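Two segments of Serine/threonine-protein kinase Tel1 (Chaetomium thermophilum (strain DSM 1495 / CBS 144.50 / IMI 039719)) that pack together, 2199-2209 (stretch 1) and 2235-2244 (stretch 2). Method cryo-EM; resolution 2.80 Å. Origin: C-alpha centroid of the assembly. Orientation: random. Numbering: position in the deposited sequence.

Stretch 1 2199-2209: GLSVDAAIKME
Stretch 2 2235-2244: SLKKQSVPLS

Where the first turn of a helix carries small residues, an irregular loop can pack close against it, a principle this pair of segments from the kinase Tel1 illustrates well. Stretch 1 leaves Gly2199 with positive phi (89/29), runs extended through Leu2200 and Ser2201, and turns at the N-cap Val2202 (-130/24) into a helix that begins at Asp2203 and continues beyond Glu2209. Its opening turn is held by a weak bond from Ile2206 N to Val2202 O (3.4 Å), followed by a firmer one from Lys2207 N to Asp2203 O (2.9 Å). Stretch 2 has no regular structure: it is extended at Gln2239 (-158/113) and Ser2240, takes positive phi at Val2241 (53/76), and extends again through Leu2243 to the N-cap Ser2244. It starts beside the helix, with Leu2236 CA 7.1 Å from Ala2204 CA, runs back to Ser2201 at Gln2239, then reverses past Val2241 so that Leu2243 returns to the helix at Ala2204 and Met2208.

The backbones approach closely where Ser2201 CA lies 4.8 Å from Gln2239 CA. Here Ser2240 OG donates a hydrogen bond to Ser2201 O (3.3 Å). Ser2201 CB points toward stretch 2 and rests 3.5 Å from Lys2238 O. The Gln2239 side chain, with chi1 t and chi2 near 92°, bends over the first helical turn.

Beyond this polar patch, bumps meet hollows. The single methyl of Ala2204 leaves room for two leucines: its CB lies 3.7 Å from Leu2236 CD2 and 3.7 Å from Leu2243 CD2. Leu2243, chi1 t and chi2 p, also touches Met2208 one turn along, whose t, t, m side chain brings CE to 3.5 Å from Leu2243 CD2. Val2241 (chi1 t) spreads its two methyls between neighbours, CG2 lying 3.9 Å from Val2202 CG1 and CG1 lying 3.8 Å from Ala2205 CB. These contacts are apolar, and packing them together removes hydrocarbon surface from solvent. Together the segments bury 509 Å², both sides summed: the alanine methyls of the helix meet branched side chains of the loop, and Met2208 extends the apolar patch one turn further. Ile2206 and Glu2209 stay out of reach of stretch 2.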

# COMPACT_ATOMS: atom_id res chain seq x y z
N GLY A 2199 6.12 -42.48 2.78
CA GLY A 2199 7.50 -42.60 2.37
C GLY A 2199 7.98 -41.52 1.43
O GLY A 2199 8.88 -41.77 0.63
N LEU A 2200 7.41 -40.32 1.52
CA LEU A 2200 7.77 -39.22 0.63
C LEU A 2200 8.52 -38.15 1.41
O LEU A 2200 8.22 -37.88 2.57
CB LEU A 2200 6.52 -38.60 0.00
CG LEU A 2200 5.71 -39.47 -0.94
CD1 LEU A 2200 4.43 -38.77 -1.28
CD2 LEU A 2200 6.50 -39.73 -2.19
N SER A 2201 9.50 -37.55 0.75
CA SER A 2201 10.26 -36.44 1.31
C SER A 2201 9.90 -35.21 0.49
O SER A 2201 10.50 -34.94 -0.54
CB SER A 2201 11.74 -36.71 1.28
OG SER A 2201 12.04 -37.92 1.95
N VAL A 2202 8.91 -34.46 0.96
CA VAL A 2202 8.45 -33.29 0.23
C VAL A 2202 8.36 -32.08 1.15
O VAL A 2202 7.61 -31.15 0.88
CB VAL A 2202 7.08 -33.54 -0.44
CG1 VAL A 2202 7.22 -34.55 -1.55
CG2 VAL A 2202 6.09 -34.01 0.59
N ASP A 2203 9.12 -32.09 2.24
CA ASP A 2203 9.02 -30.98 3.18
C ASP A 2203 9.76 -29.75 2.71
O ASP A 2203 9.34 -28.63 3.02
CB ASP A 2203 9.53 -31.41 4.55
CG ASP A 2203 10.80 -32.21 4.46
OD1 ASP A 2203 10.91 -33.02 3.53
OD2 ASP A 2203 11.68 -32.02 5.32
N ALA A 2204 10.85 -29.91 1.97
CA ALA A 2204 11.64 -28.76 1.55
C ALA A 2204 10.91 -27.92 0.51
O ALA A 2204 10.88 -26.69 0.61
CB ALA A 2204 12.99 -29.21 1.02
N ALA A 2205 10.29 -28.56 -0.48
CA ALA A 2205 9.56 -27.81 -1.50
C ALA A 2205 8.31 -27.17 -0.92
O ALA A 2205 7.95 -26.04 -1.30
CB ALA A 2205 9.20 -28.73 -2.65
N ILE A 2206 7.65 -27.84 0.02
CA ILE A 2206 6.44 -27.28 0.61
C ILE A 2206 6.78 -26.13 1.55
O ILE A 2206 6.07 -25.11 1.59
CB ILE A 2206 5.66 -28.40 1.31
CG1 ILE A 2206 5.05 -29.33 0.26
CG2 ILE A 2206 4.60 -27.83 2.19
CD1 ILE A 2206 4.37 -30.51 0.82
N LYS A 2207 7.88 -26.24 2.28
CA LYS A 2207 8.29 -25.13 3.13
C LYS A 2207 8.81 -23.97 2.30
O LYS A 2207 8.63 -22.81 2.69
CB LYS A 2207 9.33 -25.61 4.14
CG LYS A 2207 8.72 -26.44 5.24
CD LYS A 2207 9.74 -26.82 6.30
CE LYS A 2207 10.83 -27.69 5.72
NZ LYS A 2207 11.83 -28.09 6.73
N MET A 2208 9.42 -24.24 1.15
CA MET A 2208 9.80 -23.14 0.28
C MET A 2208 8.59 -22.44 -0.32
O MET A 2208 8.60 -21.23 -0.51
CB MET A 2208 10.72 -23.63 -0.82
CG MET A 2208 11.06 -22.57 -1.83
SD MET A 2208 12.55 -22.97 -2.72
CE MET A 2208 13.55 -23.49 -1.35
N GLU A 2209 7.53 -23.19 -0.61
CA GLU A 2209 6.30 -22.55 -1.06
C GLU A 2209 5.70 -21.68 0.04
O GLU A 2209 5.19 -20.58 -0.23
CB GLU A 2209 5.30 -23.59 -1.53
CG GLU A 2209 3.98 -23.02 -1.97
CD GLU A 2209 4.14 -21.84 -2.90
OE1 GLU A 2209 4.98 -21.92 -3.83
OE2 GLU A 2209 3.44 -20.82 -2.71
N SER A 2235 17.63 -32.31 4.20
CA SER A 2235 18.52 -33.08 3.34
C SER A 2235 18.02 -32.93 1.91
O SER A 2235 17.26 -33.76 1.41
CB SER A 2235 18.57 -34.54 3.78
OG SER A 2235 19.59 -35.24 3.09
N LEU A 2236 18.47 -31.87 1.24
CA LEU A 2236 17.99 -31.55 -0.10
C LEU A 2236 18.39 -32.57 -1.14
O LEU A 2236 18.03 -32.40 -2.31
CB LEU A 2236 18.50 -30.17 -0.51
CG LEU A 2236 18.20 -29.06 0.49
CD1 LEU A 2236 18.69 -27.75 -0.04
CD2 LEU A 2236 16.72 -28.99 0.77
N LYS A 2237 19.13 -33.61 -0.77
CA LYS A 2237 19.52 -34.66 -1.71
C LYS A 2237 18.47 -35.77 -1.76
O LYS A 2237 17.99 -36.13 -2.83
CB LYS A 2237 20.89 -35.22 -1.32
CG LYS A 2237 21.96 -34.15 -1.17
CD LYS A 2237 23.23 -34.71 -0.55
CE LYS A 2237 24.21 -33.60 -0.21
NZ LYS A 2237 25.40 -34.10 0.52
N LYS A 2238 18.12 -36.31 -0.60
CA LYS A 2238 17.10 -37.35 -0.50
C LYS A 2238 15.74 -36.67 -0.39
O LYS A 2238 15.18 -36.51 0.70
CB LYS A 2238 17.39 -38.27 0.68
CG LYS A 2238 18.75 -38.93 0.58
CD LYS A 2238 19.08 -39.79 1.79
CE LYS A 2238 20.48 -40.36 1.67
NZ LYS A 2238 20.90 -41.08 2.90
N GLN A 2239 15.21 -36.28 -1.54
CA GLN A 2239 14.02 -35.43 -1.57
C GLN A 2239 13.34 -35.61 -2.92
O GLN A 2239 13.90 -35.21 -3.94
CB GLN A 2239 14.40 -33.97 -1.36
CG GLN A 2239 13.35 -33.11 -0.70
CD GLN A 2239 13.51 -33.07 0.80
OE1 GLN A 2239 14.47 -33.59 1.35
NE2 GLN A 2239 12.56 -32.45 1.47
N SER A 2240 12.15 -36.20 -2.92
CA SER A 2240 11.31 -36.11 -4.11
C SER A 2240 10.79 -34.69 -4.24
O SER A 2240 10.74 -33.94 -3.27
CB SER A 2240 10.17 -37.11 -4.02
OG SER A 2240 9.80 -37.33 -2.68
N VAL A 2241 10.39 -34.33 -5.46
CA VAL A 2241 10.23 -32.92 -5.80
C VAL A 2241 11.54 -32.22 -5.46
O VAL A 2241 11.62 -31.53 -4.44
CB VAL A 2241 9.05 -32.26 -5.08
CG1 VAL A 2241 8.76 -30.92 -5.69
CG2 VAL A 2241 7.83 -33.13 -5.16
N PRO A 2242 12.58 -32.39 -6.27
CA PRO A 2242 13.93 -32.00 -5.85
C PRO A 2242 14.05 -30.51 -5.60
O PRO A 2242 13.21 -29.70 -5.98
CB PRO A 2242 14.81 -32.43 -7.02
CG PRO A 2242 13.95 -33.28 -7.89
CD PRO A 2242 12.56 -32.80 -7.68
N LEU A 2243 15.15 -30.15 -4.94
CA LEU A 2243 15.45 -28.76 -4.63
C LEU A 2243 16.96 -28.65 -4.51
O LEU A 2243 17.55 -29.28 -3.64
CB LEU A 2243 14.76 -28.33 -3.34
CG LEU A 2243 15.27 -27.04 -2.70
CD1 LEU A 2243 14.99 -25.86 -3.59
CD2 LEU A 2243 14.63 -26.86 -1.35
N SER A 2244 17.57 -27.87 -5.40
CA SER A 2244 19.02 -27.73 -5.37
C SER A 2244 19.44 -26.79 -4.26
O SER A 2244 18.72 -25.86 -3.90
CB SER A 2244 19.53 -27.22 -6.72
OG SER A 2244 18.76 -26.12 -7.16